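Type-2Ba cytolytic delta-endotoxin (PDB 2RCI) probably kills dipteran larvae by perforating the membranes of their midgut epithelial cells. Local coordinates at residues 76-81 and 108-113; 167-172 and 178-183; 13-18 and 99-104; 103-108 and 136-141. All blocks are in the same frame, centred on the assembly; numbering follows the deposited sequence. Where two conformers were deposited one is given.

Contact 1 (76-81 and 108-113); sequences VMISQI and NTFTNL
I78 of helix 74-89 and F110, near the end of helix 96-110, approach to 8.4 Å between CA atoms, and side chains bridge that distance. The ring of F110 is the focus, and three apolar side chains from the other helix meet it. M77 sends CG anti to its backbone N (chi1 180°), and a bend at chi3 (54°) folds the terminal methyl onto the ring. M77 CE lies 3.6 Å from the centroid of the F110 ring, over the face, and its SD lies 4.3 Å from that centroid over the same face. The pair is a Met-aromatic contact with a CH-pi component, a place well suited to an unbranched, flexible and polarisable side chain. The opposite face carries CG2 of T109, 3.9 Å above the plane and over the centre, so the ring is sandwiched. I81 comes in at the edge, CD1 3.6 Å from CZ of F110. I78 slides past the ring obliquely, its CG1 4.1 Å from CD2 of F110. The two helices belong to one of the two helix layers that enclose the central sheet of the Cyt toxins. From that sheet V182 touches both M77 and F110, and I160 also reaches F110. Beyond the ring, N112 ND2 donates to N108 OD1 at 2.7 Å, a nearly straight bond (166°) that ties the following loop back to the helix.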
loop_
_atom_site.group_PDB
_atom_site.type_symbol
_atom_site.label_atom_id
_atom_site.label_comp_id
_atom_site.label_asym_id
_atom_site.label_seq_id
_atom_site.Cartn_x
_atom_site.Cartn_y
_atom_site.Cartn_z
ATOM N N VAL A 76 -4.826 -11.530 11.876
ATOM C CA VAL A 76 -3.459 -11.565 12.434
ATOM C C VAL A 76 -2.466 -11.027 11.394
ATOM O O VAL A 76 -1.540 -10.271 11.717
ATOM C CB VAL A 76 -3.126 -12.991 12.921
ATOM C CG1 VAL A 76 -1.683 -13.111 13.391
ATOM C CG2 VAL A 76 -4.117 -13.364 14.061
ATOM N N MET A 77 -2.691 -11.398 10.137
ATOM C CA MET A 77 -1.883 -10.879 9.033
ATOM C C MET A 77 -1.981 -9.357 8.916
ATOM O O MET A 77 -0.965 -8.667 8.761
ATOM C CB MET A 77 -2.293 -11.516 7.706
ATOM C CG MET A 77 -1.474 -10.992 6.543
ATOM S SD MET A 77 -1.645 -12.019 5.079
ATOM C CE MET A 77 -3.423 -12.083 4.835
ATOM N N ILE A 78 -3.208 -8.850 9.001
ATOM C CA ILE A 78 -3.481 -7.402 8.936
ATOM C C ILE A 78 -2.749 -6.670 10.062
ATOM O O ILE A 78 -2.154 -5.608 9.819
ATOM C CB ILE A 78 -5.019 -7.132 8.964
ATOM C CG1 ILE A 78 -5.654 -7.563 7.624
ATOM C CG2 ILE A 78 -5.318 -5.637 9.259
ATOM C CD1 ILE A 78 -7.203 -7.672 7.676
ATOM N N SER A 79 -2.823 -7.214 11.281
ATOM C CA SER A 79 -2.113 -6.640 12.450
ATOM C C SER A 79 -0.594 -6.595 12.235
ATOM O O SER A 79 0.054 -5.583 12.554
ATOM C CB SER A 79 -2.422 -7.419 13.720
ATOM O OG SER A 79 -3.812 -7.366 14.000
ATOM N N GLN A 80 -0.042 -7.704 11.732
ATOM C CA GLN A 80 1.374 -7.757 11.378
ATOM C C GLN A 80 1.752 -6.689 10.360
ATOM O O GLN A 80 2.754 -5.992 10.546
ATOM C CB GLN A 80 1.793 -9.159 10.896
ATOM C CG GLN A 80 1.916 -10.137 12.066
ATOM C CD GLN A 80 2.417 -11.536 11.671
ATOM O OE1 GLN A 80 2.139 -12.515 12.368
ATOM N NE2 GLN A 80 3.151 -11.627 10.579
ATOM N N ILE A 81 0.938 -6.530 9.322
ATOM C CA ILE A 81 1.269 -5.549 8.256
ATOM C C ILE A 81 1.135 -4.109 8.779
ATOM O O ILE A 81 1.930 -3.254 8.424
ATOM C CB ILE A 81 0.455 -5.833 6.986
ATOM C CG1 ILE A 81 1.007 -7.125 6.353
ATOM C CG2 ILE A 81 0.479 -4.651 6.005
ATOM C CD1 ILE A 81 0.139 -7.743 5.283
ATOM N N ASN A 108 -8.959 -3.947 3.287
ATOM C CA ASN A 108 -9.454 -4.030 1.923
ATOM C C ASN A 108 -8.451 -4.590 0.897
ATOM O O ASN A 108 -8.815 -4.838 -0.261
ATOM C CB ASN A 108 -10.004 -2.656 1.500
ATOM C CG ASN A 108 -11.274 -2.314 2.245
ATOM O OD1 ASN A 108 -12.021 -3.198 2.604
ATOM N ND2 ASN A 108 -11.515 -1.025 2.492
ATOM N N THR A 109 -7.233 -4.875 1.342
ATOM C CA THR A 109 -6.218 -5.505 0.478
ATOM C C THR A 109 -6.506 -7.018 0.393
ATOM O O THR A 109 -6.201 -7.655 -0.608
ATOM C CB THR A 109 -4.810 -5.269 1.063
ATOM O OG1 THR A 109 -4.500 -3.865 1.024
ATOM C CG2 THR A 109 -3.700 -6.087 0.311
ATOM N N PHE A 110 -7.139 -7.551 1.447
ATOM C CA PHE A 110 -7.333 -9.005 1.619
ATOM C C PHE A 110 -8.803 -9.420 1.650
ATOM O O PHE A 110 -9.128 -10.611 1.431
ATOM C CB PHE A 110 -6.653 -9.484 2.909
ATOM C CG PHE A 110 -5.186 -9.264 2.924
ATOM C CD1 PHE A 110 -4.354 -10.006 2.069
ATOM C CD2 PHE A 110 -4.621 -8.272 3.745
ATOM C CE1 PHE A 110 -2.982 -9.830 2.073
ATOM C CE2 PHE A 110 -3.200 -8.054 3.742
ATOM C CZ PHE A 110 -2.386 -8.855 2.913
ATOM N N THR A 111 -9.684 -8.473 1.981
ATOM C CA THR A 111 -11.128 -8.756 2.160
ATOM C C THR A 111 -11.955 -7.694 1.414
ATOM O O THR A 111 -11.398 -6.748 0.867
ATOM C CB THR A 111 -11.564 -8.816 3.687
ATOM O OG1 THR A 111 -11.434 -7.522 4.289
ATOM C CG2 THR A 111 -10.749 -9.880 4.494
ATOM N N ASN A 112 -13.285 -7.851 1.412
ATOM C CA ASN A 112 -14.156 -7.026 0.605
ATOM C C ASN A 112 -13.657 -6.981 -0.850
ATOM O O ASN A 112 -13.710 -5.933 -1.473
ATOM C CB ASN A 112 -14.214 -5.599 1.148
ATOM C CG ASN A 112 -14.777 -5.522 2.540
ATOM O OD1 ASN A 112 -15.827 -6.102 2.829
ATOM N ND2 ASN A 112 -14.092 -4.780 3.420
ATOM N N LEU A 113 -13.142 -8.102 -1.349
ATOM C CA LEU A 113 -12.547 -8.127 -2.686
ATOM C C LEU A 113 -13.636 -8.145 -3.760
ATOM O O LEU A 113 -13.422 -7.643 -4.859
ATOM C CB LEU A 113 -11.583 -9.320 -2.860
ATOM C CG LEU A 113 -10.318 -9.287 -1.994
ATOM C CD1 LEU A 113 -9.467 -10.533 -2.264
ATOM C CD2 LEU A 113 -9.557 -8.007 -2.336
#

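Contact 2 (167-172 and 178-183); sequences QQLLFI and ARYEVK
The outer end of the Y180 side chain is met by two aliphatic tips, those of L169 and I172. I172 makes the nearer approach, with CD1 3.7 Å from OH of Y180, the two side chains arriving from opposite directions. Its CG1 branch is anti to the backbone N (chi1 -157°) and chi2 is extended too, which gives the residue its full reach; the price is that CG2 takes the crowded position between N and the carbonyl carbon. That reach also carries CD1 to 4.4 Å from CB of A178, where a methyl group is small enough to let the isoleucine lie against the strand. L169 crosses the tyrosine obliquely, with CD1 4.0 Å from Y180 OH. On the strand side, CG of Y180 lies anti to the carbonyl carbon (chi1 -81°), and the length of the phenol carries its end to the two aliphatic groups. L169 and I172 are set side by side by a type I turn, closed by I172 N donating to L169 O at 3.1 Å. Through these two residues, short helix 166-169 and the turn after it, part of the connection between antiparallel strands 150-162 and 177-192, pack against the start of the second strand. V162 of the first strand touches L169, A178 and Y180, L113 packs on L169, and M77 and V74 of helix 74-89 meet Y180.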
loop_
_atom_site.group_PDB
_atom_site.type_symbol
_atom_site.label_atom_id
_atom_site.label_comp_id
_atom_site.label_asym_id
_atom_site.label_seq_id
_atom_site.Cartn_x
_atom_site.Cartn_y
_atom_site.Cartn_z
ATOM N N GLN A 167 -13.293 -17.514 -6.489
ATOM C CA GLN A 167 -14.695 -17.359 -6.101
ATOM C C GLN A 167 -14.922 -17.315 -4.601
ATOM O O GLN A 167 -15.794 -16.572 -4.135
ATOM C CB GLN A 167 -15.584 -18.446 -6.726
ATOM C CG GLN A 167 -15.703 -18.366 -8.253
ATOM C CD GLN A 167 -16.052 -16.985 -8.785
ATOM O OE1 GLN A 167 -15.310 -16.414 -9.592
ATOM N NE2 GLN A 167 -17.181 -16.442 -8.343
ATOM N N GLN A 168 -14.163 -18.126 -3.861
ATOM C CA GLN A 168 -14.207 -18.137 -2.404
ATOM C C GLN A 168 -13.430 -16.939 -1.850
ATOM O O GLN A 168 -13.875 -16.319 -0.883
ATOM C CB GLN A 168 -13.645 -19.450 -1.818
ATOM C CG GLN A 168 -14.655 -20.597 -1.828
ATOM C CD GLN A 168 -14.803 -21.220 -3.199
ATOM O OE1 GLN A 168 -13.810 -21.560 -3.843
ATOM N NE2 GLN A 168 -16.051 -21.374 -3.657
ATOM N N LEU A 169 -12.284 -16.621 -2.467
ATOM C CA LEU A 169 -11.475 -15.474 -2.005
ATOM C C LEU A 169 -12.273 -14.170 -2.028
ATOM O O LEU A 169 -12.051 -13.279 -1.178
ATOM C CB LEU A 169 -10.188 -15.313 -2.837
ATOM C CG LEU A 169 -9.137 -14.366 -2.204
ATOM C CD1 LEU A 169 -8.506 -15.023 -1.027
ATOM C CD2 LEU A 169 -8.068 -13.988 -3.252
ATOM N N LEU A 170 -13.187 -14.043 -2.994
ATOM C CA LEU A 170 -13.993 -12.833 -3.147
ATOM C C LEU A 170 -14.871 -12.580 -1.918
ATOM O O LEU A 170 -15.380 -11.468 -1.711
ATOM C CB LEU A 170 -14.872 -12.926 -4.415
ATOM C CG LEU A 170 -14.135 -12.794 -5.768
ATOM C CD1 LEU A 170 -15.168 -12.829 -6.920
ATOM C CD2 LEU A 170 -13.295 -11.523 -5.854
ATOM N N PHE A 171 -15.016 -13.615 -1.100
ATOM C CA PHE A 171 -15.821 -13.519 0.122
ATOM C C PHE A 171 -15.073 -13.838 1.423
ATOM O O PHE A 171 -15.694 -13.972 2.499
ATOM C CB PHE A 171 -17.070 -14.385 -0.030
ATOM C CG PHE A 171 -18.021 -13.852 -1.050
ATOM C CD1 PHE A 171 -18.989 -12.925 -0.694
ATOM C CD2 PHE A 171 -17.891 -14.211 -2.393
ATOM C CE1 PHE A 171 -19.856 -12.379 -1.664
ATOM C CE2 PHE A 171 -18.759 -13.675 -3.372
ATOM C CZ PHE A 171 -19.739 -12.761 -2.994
ATOM N N ILE A 172 -13.752 -13.957 1.334
ATOM C CA ILE A 172 -12.949 -14.258 2.517
ATOM C C ILE A 172 -13.046 -13.100 3.539
ATOM O O ILE A 172 -13.187 -11.933 3.159
ATOM C CB ILE A 172 -11.469 -14.578 2.162
ATOM C CG1 ILE A 172 -10.823 -15.418 3.290
ATOM C CG2 ILE A 172 -10.671 -13.320 1.874
ATOM C CD1 ILE A 172 -9.433 -16.059 2.889
ATOM N N ALA A 178 -5.892 -18.882 5.764
ATOM C CA ALA A 178 -5.454 -19.509 4.541
ATOM C C ALA A 178 -3.949 -19.416 4.495
ATOM O O ALA A 178 -3.317 -18.760 5.342
ATOM C CB ALA A 178 -6.082 -18.823 3.308
ATOM N N ARG A 179 -3.368 -20.066 3.491
ATOM C CA ARG A 179 -1.934 -20.065 3.358
ATOM C C ARG A 179 -1.597 -18.913 2.421
ATOM O O ARG A 179 -1.968 -18.928 1.227
ATOM C CB ARG A 179 -1.405 -21.400 2.823
ATOM C CG ARG A 179 0.111 -21.432 2.771
ATOM C CD ARG A 179 0.652 -22.823 2.443
ATOM N NE ARG A 179 2.066 -22.702 2.128
ATOM C CZ ARG A 179 3.040 -22.708 3.027
ATOM N NH1 ARG A 179 2.766 -22.862 4.324
ATOM N NH2 ARG A 179 4.296 -22.568 2.619
ATOM N N TYR A 180 -0.969 -17.899 3.014
ATOM C CA TYR A 180 -0.589 -16.662 2.323
ATOM C C TYR A 180 0.884 -16.553 2.095
ATOM O O TYR A 180 1.705 -16.818 3.004
ATOM C CB TYR A 180 -1.029 -15.404 3.096
ATOM C CG TYR A 180 -2.474 -15.034 2.882
ATOM C CD1 TYR A 180 -3.482 -15.485 3.762
ATOM C CD2 TYR A 180 -2.850 -14.243 1.805
ATOM C CE1 TYR A 180 -4.828 -15.146 3.538
ATOM C CE2 TYR A 180 -4.166 -13.886 1.589
ATOM C CZ TYR A 180 -5.153 -14.345 2.460
ATOM O OH TYR A 180 -6.444 -13.965 2.220
ATOM N N GLU A 181 1.202 -16.101 0.886
ATOM C CA GLU A 181 2.523 -15.636 0.557
ATOM C C GLU A 181 2.397 -14.168 0.119
ATOM O O GLU A 181 1.776 -13.873 -0.893
ATOM C CB GLU A 181 3.098 -16.481 -0.561
ATOM C CG GLU A 181 4.563 -16.212 -0.747
ATOM C CD GLU A 181 5.154 -16.973 -1.911
ATOM O OE1 GLU A 181 4.589 -18.044 -2.302
ATOM O OE2 GLU A 181 6.175 -16.471 -2.431
ATOM N N VAL A 182 2.961 -13.255 0.895
ATOM C CA VAL A 182 2.812 -11.829 0.635
ATOM C C VAL A 182 4.182 -11.154 0.545
ATOM O O VAL A 182 4.974 -11.221 1.512
ATOM C CB VAL A 182 1.979 -11.152 1.777
ATOM C CG1 VAL A 182 1.910 -9.613 1.550
ATOM C CG2 VAL A 182 0.598 -11.771 1.845
ATOM N N LYS A 183 4.469 -10.559 -0.615
ATOM C CA LYS A 183 5.691 -9.770 -0.835
ATOM C C LYS A 183 5.273 -8.302 -0.795
ATOM O O LYS A 183 4.261 -7.926 -1.357
ATOM C CB LYS A 183 6.366 -10.064 -2.188
ATOM C CG LYS A 183 7.765 -9.456 -2.212
ATOM C CD LYS A 183 8.587 -9.675 -3.491
ATOM C CE LYS A 183 9.989 -9.084 -3.245
ATOM N NZ LYS A 183 11.057 -9.613 -4.137
#

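Contact 3 (13-18 and 99-104); sequences IFYVEP and WNSVVS
I13 and Y15 of strand 11-15 meet S101 of helix 96-110 where a helix layer lies against the sheet of this alpha/beta fold. The strand runs parallel to its neighbour 132-142, and its residues face the two layers in turn: the CB atoms of I13 and Y15 point toward helix 96-110, while F14 points away and packs on A24 of helix 21-31. The closest backbones are those of I13 and S101, 7.6 Å apart between CA atoms. I13 offers its CG2 branch, 4.2 Å from CB of S101. Its other branch is directed at A105 one turn further along the helix, and I138 and F140 of the neighbouring strand also touch the residue. In Y15, chi1 of -165° swings the ring away from the backbone N and out alongside the helix. S101 OG stands 3.9 Å from CD1 of the Y15 ring, in an oblique approach. The far end of the tyrosine is fixed by a hydrogen bond between its OH and OG of S95, just before the helix begins, and N97 touches its side chain. With only a CB and a hydroxyl, S101 lets the strand come close without a bulky side chain in the way. Between the two segments the contact is one of van der Waals touch at a partly exposed site, while the polar anchoring of Y15 lies at S95.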
loop_
_atom_site.group_PDB
_atom_site.type_symbol
_atom_site.label_atom_id
_atom_site.label_comp_id
_atom_site.label_asym_id
_atom_site.label_seq_id
_atom_site.Cartn_x
_atom_site.Cartn_y
_atom_site.Cartn_z
ATOM N N ILE A 13 -5.197 7.113 -0.851
ATOM C CA ILE A 13 -5.786 7.479 0.433
ATOM C C ILE A 13 -5.095 8.762 0.915
ATOM O O ILE A 13 -3.897 8.764 1.252
ATOM C CB ILE A 13 -5.666 6.325 1.451
ATOM C CG1 ILE A 13 -6.476 5.118 0.973
ATOM C CG2 ILE A 13 -6.135 6.741 2.862
ATOM C CD1 ILE A 13 -5.788 3.858 1.248
ATOM N N PHE A 14 -5.860 9.849 0.918
ATOM C CA PHE A 14 -5.328 11.156 1.233
ATOM C C PHE A 14 -5.681 11.392 2.691
ATOM O O PHE A 14 -6.859 11.275 3.087
ATOM C CB PHE A 14 -5.950 12.246 0.330
ATOM C CG PHE A 14 -5.565 12.163 -1.144
ATOM C CD1 PHE A 14 -4.709 13.093 -1.701
ATOM C CD2 PHE A 14 -6.148 11.208 -1.985
ATOM C CE1 PHE A 14 -4.365 13.049 -3.073
ATOM C CE2 PHE A 14 -5.809 11.137 -3.353
ATOM C CZ PHE A 14 -4.916 12.062 -3.887
ATOM N N TYR A 15 -4.667 11.617 3.509
ATOM C CA TYR A 15 -4.884 12.096 4.857
ATOM C C TYR A 15 -4.096 13.403 4.978
ATOM O O TYR A 15 -3.012 13.449 5.551
ATOM C CB TYR A 15 -4.460 11.040 5.879
ATOM C CG TYR A 15 -4.988 11.305 7.265
ATOM C CD1 TYR A 15 -6.207 10.762 7.679
ATOM C CD2 TYR A 15 -4.254 12.072 8.185
ATOM C CE1 TYR A 15 -6.700 11.002 8.968
ATOM C CE2 TYR A 15 -4.752 12.321 9.472
ATOM C CZ TYR A 15 -5.964 11.796 9.857
ATOM O OH TYR A 15 -6.469 12.037 11.150
ATOM N N VAL A 16 -4.650 14.468 4.388
ATOM C CA VAL A 16 -3.976 15.781 4.340
ATOM C C VAL A 16 -5.015 16.900 4.538
ATOM O O VAL A 16 -6.215 16.693 4.288
ATOM C CB VAL A 16 -3.214 16.016 2.966
ATOM C CG1 VAL A 16 -2.215 14.871 2.660
ATOM C CG2 VAL A 16 -4.214 16.151 1.799
ATOM N N GLU A 17 -4.556 18.072 4.976
ATOM C CA GLU A 17 -5.396 19.276 4.983
ATOM C C GLU A 17 -5.699 19.711 3.544
ATOM O O GLU A 17 -4.872 19.544 2.664
ATOM C CB GLU A 17 -4.680 20.414 5.727
ATOM C CG GLU A 17 -4.417 20.157 7.212
ATOM C CD GLU A 17 -3.729 21.357 7.879
ATOM O OE1 GLU A 17 -4.335 22.454 7.916
ATOM O OE2 GLU A 17 -2.592 21.209 8.353
ATOM N N PRO A 18 -6.895 20.292 3.302
ATOM C CA PRO A 18 -7.296 20.661 1.937
ATOM C C PRO A 18 -6.289 21.585 1.242
ATOM O O PRO A 18 -6.093 21.470 0.040
ATOM C CB PRO A 18 -8.642 21.373 2.136
ATOM C CG PRO A 18 -9.157 20.875 3.428
ATOM C CD PRO A 18 -7.937 20.614 4.298
ATOM N N TRP A 99 -4.364 6.100 11.666
ATOM C CA TRP A 99 -4.153 4.649 11.756
ATOM C C TRP A 99 -5.425 3.850 11.348
ATOM O O TRP A 99 -5.310 2.746 10.809
ATOM C CB TRP A 99 -3.543 4.255 13.093
ATOM C CG TRP A 99 -2.102 4.575 13.106
ATOM C CD1 TRP A 99 -1.473 5.613 13.752
ATOM C CD2 TRP A 99 -1.101 3.882 12.369
ATOM N NE1 TRP A 99 -0.112 5.576 13.474
ATOM C CE2 TRP A 99 0.130 4.530 12.610
ATOM C CE3 TRP A 99 -1.131 2.758 11.514
ATOM C CZ2 TRP A 99 1.336 4.097 12.031
ATOM C CZ3 TRP A 99 0.064 2.340 10.918
ATOM C CH2 TRP A 99 1.287 3.005 11.192
ATOM N N ASN A 100 -6.619 4.418 11.591
ATOM C CA ASN A 100 -7.870 3.855 11.082
ATOM C C ASN A 100 -7.891 3.759 9.544
ATOM O O ASN A 100 -8.299 2.718 8.974
ATOM C CB ASN A 100 -9.070 4.679 11.567
ATOM C CG ASN A 100 -10.283 3.827 11.863
ATOM O OD1 ASN A 100 -11.360 4.075 11.335
ATOM N ND2 ASN A 100 -10.117 2.827 12.715
ATOM N N SER A 101 -7.478 4.846 8.893
ATOM C CA SER A 101 -7.316 4.900 7.437
ATOM C C SER A 101 -6.373 3.814 6.956
ATOM O O SER A 101 -6.670 3.090 5.982
ATOM C CB SER A 101 -6.804 6.282 6.988
ATOM O OG SER A 101 -7.853 7.228 7.072
ATOM N N VAL A 102 -5.254 3.669 7.652
ATOM C CA VAL A 102 -4.265 2.648 7.269
ATOM C C VAL A 102 -4.865 1.242 7.398
ATOM O O VAL A 102 -4.800 0.433 6.462
ATOM C CB VAL A 102 -2.957 2.748 8.102
ATOM C CG1 VAL A 102 -2.023 1.601 7.727
ATOM C CG2 VAL A 102 -2.260 4.106 7.936
ATOM N N VAL A 103 -5.464 0.951 8.551
ATOM C CA VAL A 103 -5.967 -0.408 8.821
ATOM C C VAL A 103 -7.123 -0.774 7.894
ATOM O O VAL A 103 -7.214 -1.921 7.439
ATOM C CB VAL A 103 -6.296 -0.614 10.322
ATOM C CG1 VAL A 103 -7.063 -1.949 10.563
ATOM C CG2 VAL A 103 -4.950 -0.608 11.141
ATOM N N SER A 104 -8.005 0.196 7.600
ATOM C CA SER A 104 -9.081 -0.030 6.627
ATOM C C SER A 104 -8.496 -0.395 5.259
ATOM O O SER A 104 -8.984 -1.314 4.566
ATOM C CB SER A 104 -9.971 1.216 6.495
ATOM O OG SER A 104 -10.946 1.023 5.488
#

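Contact 4 (103-108 and 136-141); sequences VSAITN and YKILFS
A105 presents its methyl group to I138 and F140, with CB 4.2 Å from CD1 of I138 and 3.8 Å from CZ of F140. The approach to the F140 ring is oblique, and an alanine here lets the helix sit low on the strand. I138 stands between two rings and meets them differently: CG1 lies at the edge of Y136, in its plane, whereas CG2 lies over one face of F140, 3.5 Å above it. With chi1 at -164°, Y136 extends beside the helix backbone and places its phenol oxygen near the carbonyl of N108. A water donates to A105 O at 2.9 Å and is also hydrogen-bonded to Y136 OH at 2.7 Å. Q116 and N11 bond the same hydroxyl, so this buried polar group is gripped from several directions. T107 adds a bond within the helix, its OG1 donating to V103 O from the opposite face to T107 N. Helix 103-108 and strand 136-141 run nearly antiparallel (169°), their axes 9.8 Å apart. Y136, I138 and F140 face this helix while L139 and S141 face helix 21-31, the arrangement of an alpha/beta fold whose sheet lies between two helix layers.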
loop_
_atom_site.group_PDB
_atom_site.type_symbol
_atom_site.label_atom_id
_atom_site.label_comp_id
_atom_site.label_asym_id
_atom_site.label_seq_id
_atom_site.Cartn_x
_atom_site.Cartn_y
_atom_site.Cartn_z
ATOM N N VAL A 103 -5.464 0.951 8.551
ATOM C CA VAL A 103 -5.967 -0.408 8.821
ATOM C C VAL A 103 -7.123 -0.774 7.894
ATOM O O VAL A 103 -7.214 -1.921 7.439
ATOM C CB VAL A 103 -6.296 -0.614 10.322
ATOM C CG1 VAL A 103 -7.063 -1.949 10.563
ATOM C CG2 VAL A 103 -4.950 -0.608 11.141
ATOM N N SER A 104 -8.005 0.196 7.600
ATOM C CA SER A 104 -9.081 -0.030 6.627
ATOM C C SER A 104 -8.496 -0.395 5.259
ATOM O O SER A 104 -8.984 -1.314 4.566
ATOM C CB SER A 104 -9.971 1.216 6.495
ATOM O OG SER A 104 -10.946 1.023 5.488
ATOM N N ALA A 105 -7.482 0.348 4.848
ATOM C CA ALA A 105 -6.799 0.075 3.557
ATOM C C ALA A 105 -6.132 -1.306 3.542
ATOM O O ALA A 105 -6.266 -2.025 2.545
ATOM C CB ALA A 105 -5.803 1.172 3.207
ATOM N N ILE A 106 -5.438 -1.687 4.623
ATOM C CA ILE A 106 -4.855 -3.047 4.712
ATOM C C ILE A 106 -5.966 -4.121 4.684
ATOM O O ILE A 106 -5.839 -5.136 3.997
ATOM C CB ILE A 106 -3.947 -3.245 5.936
ATOM C CG1 ILE A 106 -2.775 -2.249 5.975
ATOM C CG2 ILE A 106 -3.421 -4.747 6.022
ATOM C CD1 ILE A 106 -2.130 -2.235 7.410
ATOM N N THR A 107 -7.062 -3.889 5.408
ATOM C CA THR A 107 -8.190 -4.832 5.425
ATOM C C THR A 107 -8.789 -5.041 4.033
ATOM O O THR A 107 -9.067 -6.181 3.630
ATOM C CB THR A 107 -9.266 -4.371 6.422
ATOM O OG1 THR A 107 -8.659 -4.287 7.703
ATOM C CG2 THR A 107 -10.445 -5.374 6.469
ATOM N N ASN A 108 -8.959 -3.947 3.287
ATOM C CA ASN A 108 -9.454 -4.030 1.923
ATOM C C ASN A 108 -8.451 -4.590 0.897
ATOM O O ASN A 108 -8.815 -4.838 -0.261
ATOM C CB ASN A 108 -10.004 -2.656 1.500
ATOM C CG ASN A 108 -11.274 -2.314 2.245
ATOM O OD1 ASN A 108 -12.021 -3.198 2.604
ATOM N ND2 ASN A 108 -11.515 -1.025 2.492
ATOM N N TYR A 136 -1.775 -5.734 -5.441
ATOM C CA TYR A 136 -2.673 -4.765 -4.828
ATOM C C TYR A 136 -1.798 -3.577 -4.446
ATOM O O TYR A 136 -0.736 -3.749 -3.812
ATOM C CB TYR A 136 -3.324 -5.347 -3.577
ATOM C CG TYR A 136 -4.529 -4.542 -3.119
ATOM C CD1 TYR A 136 -5.829 -4.952 -3.416
ATOM C CD2 TYR A 136 -4.361 -3.352 -2.401
ATOM C CE1 TYR A 136 -6.933 -4.188 -3.015
ATOM C CE2 TYR A 136 -5.440 -2.599 -1.988
ATOM C CZ TYR A 136 -6.727 -3.020 -2.291
ATOM O OH TYR A 136 -7.790 -2.254 -1.877
ATOM N N LYS A 137 -2.249 -2.390 -4.837
ATOM C CA LYS A 137 -1.436 -1.172 -4.678
ATOM C C LYS A 137 -2.195 -0.077 -3.982
ATOM O O LYS A 137 -3.349 0.200 -4.321
ATOM C CB LYS A 137 -0.926 -0.659 -6.016
ATOM C CG LYS A 137 0.070 -1.629 -6.673
ATOM C CD LYS A 137 0.564 -1.101 -8.025
ATOM C CE LYS A 137 -0.531 -1.050 -9.139
ATOM N NZ LYS A 137 -1.452 -2.217 -9.248
ATOM N N ILE A 138 -1.522 0.533 -3.007
ATOM C CA ILE A 138 -2.107 1.585 -2.173
ATOM C C ILE A 138 -1.129 2.761 -2.181
ATOM O O ILE A 138 0.090 2.552 -2.252
ATOM C CB ILE A 138 -2.239 1.127 -0.714
ATOM C CG1 ILE A 138 -3.122 -0.134 -0.598
ATOM C CG2 ILE A 138 -2.816 2.261 0.156
ATOM C CD1 ILE A 138 -3.008 -0.828 0.785
ATOM N N LEU A 139 -1.642 3.984 -2.133
ATOM C CA LEU A 139 -0.745 5.154 -1.988
ATOM C C LEU A 139 -1.324 6.112 -0.964
ATOM O O LEU A 139 -2.402 6.710 -1.180
ATOM C CB LEU A 139 -0.481 5.860 -3.326
ATOM C CG LEU A 139 0.632 6.936 -3.359
ATOM C CD1 LEU A 139 1.222 7.101 -4.751
ATOM C CD2 LEU A 139 0.183 8.286 -2.763
ATOM N N PHE A 140 -0.606 6.261 0.150
ATOM C CA PHE A 140 -0.988 7.222 1.176
ATOM C C PHE A 140 -0.264 8.552 1.021
ATOM O O PHE A 140 0.973 8.571 0.835
ATOM C CB PHE A 140 -0.620 6.718 2.578
ATOM C CG PHE A 140 -1.304 5.456 2.981
ATOM C CD1 PHE A 140 -2.591 5.492 3.516
ATOM C CD2 PHE A 140 -0.640 4.231 2.881
ATOM C CE1 PHE A 140 -3.252 4.297 3.895
ATOM C CE2 PHE A 140 -1.273 3.030 3.274
ATOM C CZ PHE A 140 -2.582 3.070 3.798
ATOM N N SER A 141 -1.026 9.646 1.070
ATOM C CA SER A 141 -0.448 10.975 1.259
ATOM C C SER A 141 -0.807 11.416 2.675
ATOM O O SER A 141 -1.949 11.268 3.108
ATOM C CB SER A 141 -0.972 11.969 0.224
ATOM O OG SER A 141 -0.653 11.557 -1.102
HETATM O O HOH W 1 -7.219 -0.603 0.243
#

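From the N terminus, contact 3 closes the longest loop: the 80 residues between 13-18 and 99-104 include helices 21-31, 44-53 and 74-89. Contact 1 opens inside that loop at 76-81 and closes after it at 108-113, so the two cross. Contact 4 begins at 103-108, overlapping the end of contact 3, crosses contact 1, and closes at 136-141 on the strand beside 11-15. Contacts 1, 3 and 4 thus share helix 96-110, joining it in turn to helix 74-89 and to two neighbouring strands. Contact 2 follows in series, a five-residue closure near the C terminus; it touches contact 1 through M77 and Y180, while its centre lies about 25 Å from that of contact 3.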